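Local coordinates for protein adenosylmethionine-8-amino-7-oxononanoate aminotransferase (Methanocaldococcus jannaschii, PDB 6ZHK) that probably catalyses the pyridoxal-phosphate-dependent transfer of an amino group from S-adenosyl-L-methionine to 8-amino-7-oxononanoate, a step in biotin biosynthesis, at residues Asn95-Leu100 / Gly341-Cys346; Leu100-Leu105 / Val116-Asp121; Leu297-Gly302 / Ala312-Asp317. All coordinates share one frame; numbering follows the deposited sequence.

Interaction 1: residues Asn95-Leu100 / Gly341-Cys346; sequences NVPSIL and GNQLLC
Asn-95 ND2 is held by two carbonyl groups, Gly-341 O across the contact and, more weakly, Ser-88 O in the loop nearby. The bond from Asn-95 ND2 to Gly-341 O measures 3.0 Å and is practically straight at the hydrogen (179°). The acceptor lies in the plane of the Asn-95 amide, whereas the donor stands above the plane of the glycine carbonyl. The other end of the same amide caps its own helix: chi1 (69°) sets Asn-95 CG between the backbone N and the carbonyl carbon, and Asn-95 OD1 accepts from Ser-98 N at 3.0 Å.

The side chain of Gln-343 meets Asn-95 tip to tip, and the two amides lie stacked, their planes only 21° apart. Gln-343 CD comes to 3.2 Å from Asn-95 ND2, yet the amides do not bond to each other. Instead Gln-343 OE1 accepts from Ser-88 N, and Gln-343 NE2 donates to a water that also receives a weak bond from Val-96 N. Beside the amides, toward Cys-346, the contact is apolar. Pro-97 CG rests 3.7 Å from Gln-343 CG, Pro-97 CB lies 3.9 Å from Cys-346 CB, and Cys-346 SG sits 3.7 Å from Ser-98 CA.

Each helix has its own asparagine cap, but only that of Asn-95 lies in the contact; Asn-342 OD1, set apart from it, accepts from Leu-345 N, while Asn-342 ND2 bonds to Tyr-307 O of the second subunit. Val-96 and Ser-98 pack against that subunit as well. In this buried setting, one asparagine both caps one helix and ties it to the turn that begins another. Ser-88 gives its N-H to one amide and, weakly, its carbonyl to the other, so hydrogen bonds as well as packing set how the amides are turned.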
loop_
_atom_site.group_PDB
_atom_site.type_symbol
_atom_site.label_atom_id
_atom_site.label_comp_id
_atom_site.label_asym_id
_atom_site.label_seq_id
_atom_site.Cartn_x
_atom_site.Cartn_y
_atom_site.Cartn_z
ATOM N N ASN A 95 -17.598 4.426 -7.354
ATOM C CA ASN A 95 -18.428 3.516 -6.558
ATOM C C ASN A 95 -19.102 4.313 -5.456
ATOM O O ASN A 95 -18.614 5.378 -5.088
ATOM C CB ASN A 95 -17.719 2.242 -6.105
ATOM C CG ASN A 95 -16.643 2.483 -5.059
ATOM O OD1 ASN A 95 -16.875 3.201 -4.102
ATOM N ND2 ASN A 95 -15.493 1.842 -5.185
ATOM N N VAL A 96 -20.201 3.767 -4.896
ATOM C CA VAL A 96 -20.989 4.612 -3.993
ATOM C C VAL A 96 -20.255 4.956 -2.702
ATOM O O VAL A 96 -20.277 6.113 -2.276
ATOM C CB VAL A 96 -22.382 4.024 -3.702
ATOM C CG1 VAL A 96 -23.155 4.907 -2.718
ATOM C CG2 VAL A 96 -23.145 3.815 -5.028
ATOM N N PRO A 97 -19.731 3.976 -1.940
ATOM C CA PRO A 97 -19.109 4.246 -0.643
ATOM C C PRO A 97 -17.959 5.250 -0.753
ATOM O O PRO A 97 -17.846 6.178 0.075
ATOM C CB PRO A 97 -18.589 2.837 -0.266
ATOM C CG PRO A 97 -19.555 1.905 -0.931
ATOM C CD PRO A 97 -19.711 2.539 -2.293
ATOM N N SER A 98 -17.145 5.135 -1.825
ATOM C CA SER A 98 -16.013 6.047 -1.947
ATOM C C SER A 98 -16.520 7.483 -2.137
ATOM O O SER A 98 -15.880 8.423 -1.673
ATOM C CB SER A 98 -15.093 5.621 -3.104
ATOM O OG SER A 98 -15.698 5.938 -4.328
ATOM N N ILE A 99 -17.686 7.649 -2.812
ATOM C CA ILE A 99 -18.209 8.984 -3.080
ATOM C C ILE A 99 -18.698 9.572 -1.768
ATOM O O ILE A 99 -18.467 10.766 -1.495
ATOM C CB ILE A 99 -19.320 8.963 -4.163
ATOM C CG1 ILE A 99 -18.737 8.561 -5.526
ATOM C CG2 ILE A 99 -19.981 10.336 -4.270
ATOM C CD1 ILE A 99 -19.749 8.030 -6.537
ATOM N N LEU A 100 -19.503 8.793 -1.020
ATOM C CA LEU A 100 -20.033 9.317 0.241
ATOM C C LEU A 100 -18.891 9.653 1.209
ATOM O O LEU A 100 -18.883 10.665 1.902
ATOM C CB LEU A 100 -20.956 8.267 0.866
ATOM C CG LEU A 100 -22.152 7.821 0.021
ATOM C CD1 LEU A 100 -22.947 6.739 0.742
ATOM C CD2 LEU A 100 -23.064 9.020 -0.234
ATOM N N GLY A 341 -9.900 3.237 -3.551
ATOM C CA GLY A 341 -11.321 3.421 -3.228
ATOM C C GLY A 341 -12.140 2.142 -2.990
ATOM O O GLY A 341 -13.379 2.144 -3.132
ATOM N N ASN A 342 -11.516 1.028 -2.583
ATOM C CA ASN A 342 -12.223 -0.243 -2.403
ATOM C C ASN A 342 -13.451 -0.076 -1.466
ATOM O O ASN A 342 -13.371 0.596 -0.436
ATOM C CB ASN A 342 -11.222 -1.244 -1.786
ATOM C CG ASN A 342 -11.894 -2.471 -1.230
ATOM O OD1 ASN A 342 -12.409 -2.477 -0.135
ATOM N ND2 ASN A 342 -11.730 -3.577 -1.930
ATOM N N GLN A 343 -14.601 -0.668 -1.800
ATOM C CA GLN A 343 -15.849 -0.445 -1.053
ATOM C C GLN A 343 -15.786 -0.923 0.403
ATOM O O GLN A 343 -16.290 -0.230 1.278
ATOM C CB GLN A 343 -17.088 -1.072 -1.726
ATOM C CG GLN A 343 -17.492 -0.343 -3.007
ATOM C CD GLN A 343 -16.842 -0.882 -4.266
ATOM O OE1 GLN A 343 -15.624 -1.105 -4.362
ATOM N NE2 GLN A 343 -17.635 -0.897 -5.306
ATOM N N LEU A 344 -15.211 -2.109 0.658
ATOM C CA LEU A 344 -15.052 -2.533 2.057
ATOM C C LEU A 344 -14.223 -1.536 2.877
ATOM O O LEU A 344 -14.614 -1.166 3.999
ATOM C CB LEU A 344 -14.453 -3.932 2.109
ATOM C CG LEU A 344 -15.289 -5.005 1.403
ATOM C CD1 LEU A 344 -14.633 -6.359 1.630
ATOM C CD2 LEU A 344 -16.827 -5.003 1.860
ATOM N N LEU A 345 -13.088 -1.035 2.314
ATOM C CA LEU A 345 -12.255 -0.098 3.054
ATOM C C LEU A 345 -13.105 1.122 3.356
ATOM O O LEU A 345 -13.061 1.636 4.468
ATOM C CB LEU A 345 -11.003 0.366 2.263
ATOM C CG LEU A 345 -10.201 -0.761 1.603
ATOM C CD1 LEU A 345 -8.911 -0.254 0.970
ATOM C CD2 LEU A 345 -9.812 -1.815 2.627
ATOM N N CYS A 346 -13.880 1.588 2.358
ATOM C CA CYS A 346 -14.532 2.876 2.551
ATOM C C CYS A 346 -15.734 2.710 3.489
ATOM O O CYS A 346 -16.098 3.631 4.256
ATOM C CB CYS A 346 -15.049 3.372 1.199
ATOM S SG CYS A 346 -13.730 3.966 0.106
HETATM O O HOH W 1 -20.309 0.358 -4.822
#

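Interaction 2: residues Leu100-Leu105 / Val116-Asp121; sequences LLAKKL and VFYSED
Chi1 of 177° puts Leu-101 CG anti to the backbone N, where it meets Tyr-118 OH; chi1 of -72° puts Tyr-118 CG beside its own backbone N and anti to the carbonyl carbon, and the ring beyond it reaches the helix. The phenol end meets the first turn of segment 100-105. Tyr-118 OH lies 3.4 Å from Leu-101 CG and 3.5 Å from Ala-102 CB. Ala-102 N is also close, but its angle is poor; the hydroxyl instead bonds to Ser-98 O, one turn earlier in the same helix.

Along the ring, Leu-101 CD2 and Leu-105 CD1 both approach Tyr-118 CE1, at 3.9 Å and 4.1 Å, each side chain crossing the tyrosine obliquely. Val-116 CG1 lies over one face of the ring near its rim, 3.6 Å above the plane. The other branch, Val-116 CG2, fits between helix residues, 3.9 Å from Ala-102 O and 4.2 Å from Leu-105 CB.

Apart from the hydroxyl, the interface is apolar and fully buried. Leu-101 reaches on to helix 343-358, and the strand's edge goes on to the second subunit through backbone hydrogen bonds from Val-116. The axes of 100-105 and 116-119 approach to 9.4 Å, with their directions 122° apart. This is helix-on-sheet packing, with helix 96-108 laid on the outermost strand, within this chain, of the seven-stranded sheet of the fold type I aminotransferase large domain.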
loop_
_atom_site.group_PDB
_atom_site.type_symbol
_atom_site.label_atom_id
_atom_site.label_comp_id
_atom_site.label_asym_id
_atom_site.label_seq_id
_atom_site.Cartn_x
_atom_site.Cartn_y
_atom_site.Cartn_z
ATOM N N LEU A 100 -19.503 8.793 -1.020
ATOM C CA LEU A 100 -20.033 9.317 0.241
ATOM C C LEU A 100 -18.891 9.653 1.209
ATOM O O LEU A 100 -18.883 10.665 1.902
ATOM C CB LEU A 100 -20.956 8.267 0.866
ATOM C CG LEU A 100 -22.152 7.821 0.021
ATOM C CD1 LEU A 100 -22.947 6.739 0.742
ATOM C CD2 LEU A 100 -23.064 9.020 -0.234
ATOM N N LEU A 101 -17.897 8.767 1.266
ATOM C CA LEU A 101 -16.769 9.010 2.141
ATOM C C LEU A 101 -15.949 10.229 1.689
ATOM O O LEU A 101 -15.460 10.998 2.565
ATOM C CB LEU A 101 -15.879 7.751 2.115
ATOM C CG LEU A 101 -14.610 7.931 2.949
ATOM C CD1 LEU A 101 -14.962 8.263 4.425
ATOM C CD2 LEU A 101 -13.790 6.638 2.883
ATOM N N ALA A 102 -15.817 10.466 0.365
ATOM C CA ALA A 102 -14.946 11.576 -0.053
ATOM C C ALA A 102 -15.616 12.884 0.404
ATOM O O ALA A 102 -14.966 13.792 0.872
ATOM C CB ALA A 102 -14.679 11.588 -1.556
ATOM N N LYS A 103 -16.939 12.963 0.255
ATOM C CA LYS A 103 -17.629 14.167 0.710
ATOM C C LYS A 103 -17.458 14.330 2.229
ATOM O O LYS A 103 -17.232 15.430 2.718
ATOM C CB LYS A 103 -19.097 14.089 0.310
ATOM C CG LYS A 103 -19.954 15.249 0.870
ATOM C CD LYS A 103 -21.312 15.339 0.157
ATOM C CE LYS A 103 -22.291 16.304 0.813
ATOM N NZ LYS A 103 -21.603 17.508 1.316
ATOM N N LYS A 104 -17.583 13.253 2.997
ATOM C CA LYS A 104 -17.434 13.404 4.438
ATOM C C LYS A 104 -16.033 13.890 4.806
ATOM O O LYS A 104 -15.867 14.710 5.710
ATOM C CB LYS A 104 -17.674 12.077 5.161
ATOM C CG LYS A 104 -19.097 11.519 5.164
ATOM C CD LYS A 104 -20.170 12.394 5.792
ATOM C CE LYS A 104 -21.400 11.561 6.166
ATOM N NZ LYS A 104 -22.597 12.426 6.198
ATOM N N LEU A 105 -15.000 13.325 4.159
ATOM C CA LEU A 105 -13.611 13.692 4.444
ATOM C C LEU A 105 -13.349 15.161 4.109
ATOM O O LEU A 105 -12.704 15.825 4.898
ATOM C CB LEU A 105 -12.643 12.790 3.655
ATOM C CG LEU A 105 -12.538 11.378 4.225
ATOM C CD1 LEU A 105 -11.753 10.459 3.285
ATOM C CD2 LEU A 105 -11.971 11.344 5.640
ATOM N N VAL A 116 -9.840 14.527 -2.742
ATOM C CA VAL A 116 -9.474 13.311 -2.013
ATOM C C VAL A 116 -8.911 12.318 -3.033
ATOM O O VAL A 116 -9.603 12.033 -4.013
ATOM C CB VAL A 116 -10.716 12.666 -1.314
ATOM C CG1 VAL A 116 -10.385 11.261 -0.810
ATOM C CG2 VAL A 116 -11.164 13.532 -0.161
ATOM N N PHE A 117 -7.673 11.849 -2.810
ATOM C CA PHE A 117 -7.101 10.794 -3.630
ATOM C C PHE A 117 -6.847 9.627 -2.679
ATOM O O PHE A 117 -6.041 9.746 -1.749
ATOM C CB PHE A 117 -5.757 11.284 -4.223
ATOM C CG PHE A 117 -5.261 10.388 -5.320
ATOM C CD1 PHE A 117 -4.753 9.123 -5.039
ATOM C CD2 PHE A 117 -5.361 10.809 -6.632
ATOM C CE1 PHE A 117 -4.390 8.258 -6.080
ATOM C CE2 PHE A 117 -4.965 9.973 -7.674
ATOM C CZ PHE A 117 -4.533 8.692 -7.395
ATOM N N TYR A 118 -7.444 8.455 -2.956
ATOM C CA TYR A 118 -7.384 7.351 -2.014
ATOM C C TYR A 118 -6.209 6.424 -2.302
ATOM O O TYR A 118 -5.770 6.306 -3.430
ATOM C CB TYR A 118 -8.607 6.446 -2.193
ATOM C CG TYR A 118 -9.910 7.071 -1.680
ATOM C CD1 TYR A 118 -10.102 7.265 -0.316
ATOM C CD2 TYR A 118 -10.951 7.408 -2.557
ATOM C CE1 TYR A 118 -11.310 7.786 0.160
ATOM C CE2 TYR A 118 -12.158 7.906 -2.096
ATOM C CZ TYR A 118 -12.318 8.128 -0.739
ATOM O OH TYR A 118 -13.490 8.607 -0.224
ATOM N N SER A 119 -5.747 5.730 -1.255
ATOM C CA SER A 119 -4.755 4.672 -1.357
ATOM C C SER A 119 -4.980 3.738 -0.165
ATOM O O SER A 119 -5.986 3.879 0.545
ATOM C CB SER A 119 -3.332 5.221 -1.386
ATOM O OG SER A 119 -3.020 5.970 -0.225
ATOM N N GLU A 120 -4.054 2.802 0.069
ATOM C CA GLU A 120 -4.264 1.796 1.102
ATOM C C GLU A 120 -3.489 2.091 2.378
ATOM O O GLU A 120 -4.025 1.853 3.432
ATOM C CB GLU A 120 -3.897 0.394 0.612
ATOM C CG GLU A 120 -4.959 -0.165 -0.314
ATOM C CD GLU A 120 -5.041 0.494 -1.676
ATOM O OE1 GLU A 120 -3.967 0.579 -2.361
ATOM O OE2 GLU A 120 -6.158 0.991 -2.005
ATOM N N ASP A 121 -2.272 2.659 2.292
ATOM C CA ASP A 121 -1.397 2.762 3.464
ATOM C C ASP A 121 -0.883 4.198 3.528
ATOM O O ASP A 121 -0.756 4.840 2.479
ATOM C CB ASP A 121 -0.167 1.846 3.338
ATOM C CG ASP A 121 -0.588 0.385 3.318
ATOM O OD1 ASP A 121 -1.596 0.061 3.991
ATOM O OD2 ASP A 121 0.082 -0.442 2.628
#

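Interaction 3: residues Leu297-Gly302 / Ala312-Asp317; sequences LCLGKG and ATLTTD
A beta hairpin, formed by strands 296-299 and 311-315, carries this contact, and its connecting loop holds Lys-301, the predicted cofactor lysine. Of its three pairs, the outer two are hydrogen-bonded. Leu-297 N donates to Leu-314 O at 2.9 Å, and Leu-314 N returns a bond to Leu-297 O at 2.8 Å. Two residues on, Leu-299 N reaches Ala-312 O at 2.8 Å with the donor almost in line with the carbonyl, whereas Ala-312 N approaches Leu-299 O at 3.0 Å from above the carbonyl plane, 46° out of it. Between these two pairs lies the non-hydrogen-bonded pair Cys-298 and Thr-313, with a CA-H...O contact from Thr-313 CA to Leu-297 O at 3.5 Å.

Leu-297, Leu-299, Ala-312 and Leu-314 share one face of the sheet, where Leu-299 CD1 and Leu-314 CD1 touch at 4.2 Å. Leu-314 also packs on Thr-109, one of the residues around the bound magnesium ion. Cys-298 and Thr-313 occupy the opposite face under helix 122-140, and Thr-313 OG1 bonds to Ala-125 O there.

Past the strand, Gly-300 leads to Lys-301, which carries no cofactor here; Lys-301 NZ bonds to Ile-62 O and to Thr-338 OG1 of the second subunit. A lysine just beyond such a strand, beside the one antiparallel strand of a seven-stranded sheet, is characteristic of fold type I pyridoxal phosphate enzymes.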
loop_
_atom_site.group_PDB
_atom_site.type_symbol
_atom_site.label_atom_id
_atom_site.label_comp_id
_atom_site.label_asym_id
_atom_site.label_seq_id
_atom_site.Cartn_x
_atom_site.Cartn_y
_atom_site.Cartn_z
ATOM N N LEU A 297 -2.593 17.070 2.885
ATOM C CA LEU A 297 -2.806 16.385 4.159
ATOM C C LEU A 297 -2.839 14.882 3.856
ATOM O O LEU A 297 -3.664 14.466 3.055
ATOM C CB LEU A 297 -4.159 16.824 4.740
ATOM C CG LEU A 297 -4.594 16.063 6.027
ATOM C CD1 LEU A 297 -3.569 16.351 7.137
ATOM C CD2 LEU A 297 -6.015 16.458 6.436
ATOM N N CYS A 298 -2.026 14.077 4.583
ATOM C CA CYS A 298 -2.030 12.632 4.421
ATOM C C CYS A 298 -2.711 11.995 5.639
ATOM O O CYS A 298 -2.416 12.378 6.752
ATOM C CB CYS A 298 -0.618 12.087 4.329
ATOM S SG CYS A 298 0.216 12.833 2.893
ATOM N N LEU A 299 -3.640 11.051 5.408
ATOM C CA LEU A 299 -4.391 10.349 6.461
ATOM C C LEU A 299 -4.284 8.838 6.259
ATOM O O LEU A 299 -4.023 8.353 5.171
ATOM C CB LEU A 299 -5.858 10.735 6.353
ATOM C CG LEU A 299 -6.148 12.239 6.450
ATOM C CD1 LEU A 299 -7.630 12.526 6.254
ATOM C CD2 LEU A 299 -5.680 12.747 7.809
ATOM N N GLY A 300 -4.482 8.087 7.346
ATOM C CA GLY A 300 -4.388 6.639 7.271
ATOM C C GLY A 300 -4.740 6.086 8.665
ATOM O O GLY A 300 -5.384 6.768 9.467
ATOM N N LYS A 301 -4.257 4.879 8.964
ATOM C CA LYS A 301 -4.378 4.214 10.260
ATOM C C LYS A 301 -5.798 4.303 10.785
ATOM O O LYS A 301 -6.591 3.483 10.382
ATOM C CB LYS A 301 -3.383 4.735 11.308
ATOM C CG LYS A 301 -1.953 4.291 11.115
ATOM C CD LYS A 301 -0.963 4.949 12.105
ATOM C CE LYS A 301 0.491 4.716 11.764
ATOM N NZ LYS A 301 0.841 3.307 11.972
ATOM N N GLY A 302 -6.106 5.311 11.639
ATOM C CA GLY A 302 -7.391 5.347 12.337
ATOM C C GLY A 302 -8.600 5.650 11.441
ATOM O O GLY A 302 -9.737 5.602 11.903
ATOM N N ALA A 312 -5.688 8.262 2.649
ATOM C CA ALA A 312 -6.123 9.315 1.727
ATOM C C ALA A 312 -5.112 10.456 1.692
ATOM O O ALA A 312 -4.457 10.769 2.707
ATOM C CB ALA A 312 -7.460 9.852 2.231
ATOM N N THR A 313 -4.972 11.075 0.514
ATOM C CA THR A 313 -4.178 12.286 0.411
ATOM C C THR A 313 -5.136 13.395 -0.024
ATOM O O THR A 313 -5.747 13.315 -1.075
ATOM C CB THR A 313 -3.099 12.084 -0.678
ATOM O OG1 THR A 313 -2.362 10.892 -0.349
ATOM C CG2 THR A 313 -2.180 13.281 -0.794
ATOM N N LEU A 314 -5.308 14.403 0.817
ATOM C CA LEU A 314 -6.220 15.474 0.478
ATOM C C LEU A 314 -5.410 16.705 0.023
ATOM O O LEU A 314 -4.380 17.017 0.615
ATOM C CB LEU A 314 -7.007 15.823 1.763
ATOM C CG LEU A 314 -8.301 15.047 1.902
ATOM C CD1 LEU A 314 -8.066 13.551 2.178
ATOM C CD2 LEU A 314 -9.301 15.739 2.826
ATOM N N THR A 315 -5.917 17.441 -0.981
ATOM C CA THR A 315 -5.216 18.607 -1.518
ATOM C C THR A 315 -6.215 19.763 -1.744
ATOM O O THR A 315 -7.449 19.591 -1.633
ATOM C CB THR A 315 -4.504 18.316 -2.857
ATOM O OG1 THR A 315 -5.505 18.283 -3.871
ATOM C CG2 THR A 315 -3.855 16.950 -2.926
ATOM N N THR A 316 -5.631 20.921 -2.036
ATOM C CA THR A 316 -6.294 22.155 -2.417
ATOM C C THR A 316 -6.723 22.032 -3.867
ATOM O O THR A 316 -6.218 21.165 -4.577
ATOM C CB THR A 316 -5.349 23.346 -2.264
ATOM O OG1 THR A 316 -4.254 23.088 -3.159
ATOM C CG2 THR A 316 -4.890 23.501 -0.829
ATOM N N ASP A 317 -7.695 22.854 -4.278
ATOM C CA ASP A 317 -8.038 22.857 -5.692
ATOM C C ASP A 317 -6.864 23.389 -6.523
ATOM O O ASP A 317 -6.748 23.046 -7.713
ATOM C CB ASP A 317 -9.269 23.729 -5.977
ATOM C CG ASP A 317 -10.583 23.058 -5.583
ATOM O OD1 ASP A 317 -10.598 21.845 -5.294
ATOM O OD2 ASP A 317 -11.583 23.782 -5.614
#

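All three contacts are buried, but they work at different levels of the fold. Interaction 3 is backbone pairing within the central sheet; interaction 2 lays helix 96-108 on the adjoining strand through apolar side chains; interaction 1, farthest from the chain's centre, joins the start of that helix to the start of another through a side-chain-to-backbone bond, stacked amides and a small apolar patch. Interactions 1 and 2 share Leu-100 and are joined by the tyrosine hydroxyl. Strands 115-119 and 311-315 are neighbours, so interactions 2 and 3 meet through a probable hydrogen bond from Thr-313 N to Phe-117 O and through Val-116 CG2 against Leu-314 CG. Interactions 1 and 3 do not touch, yet each has residues facing the second subunit.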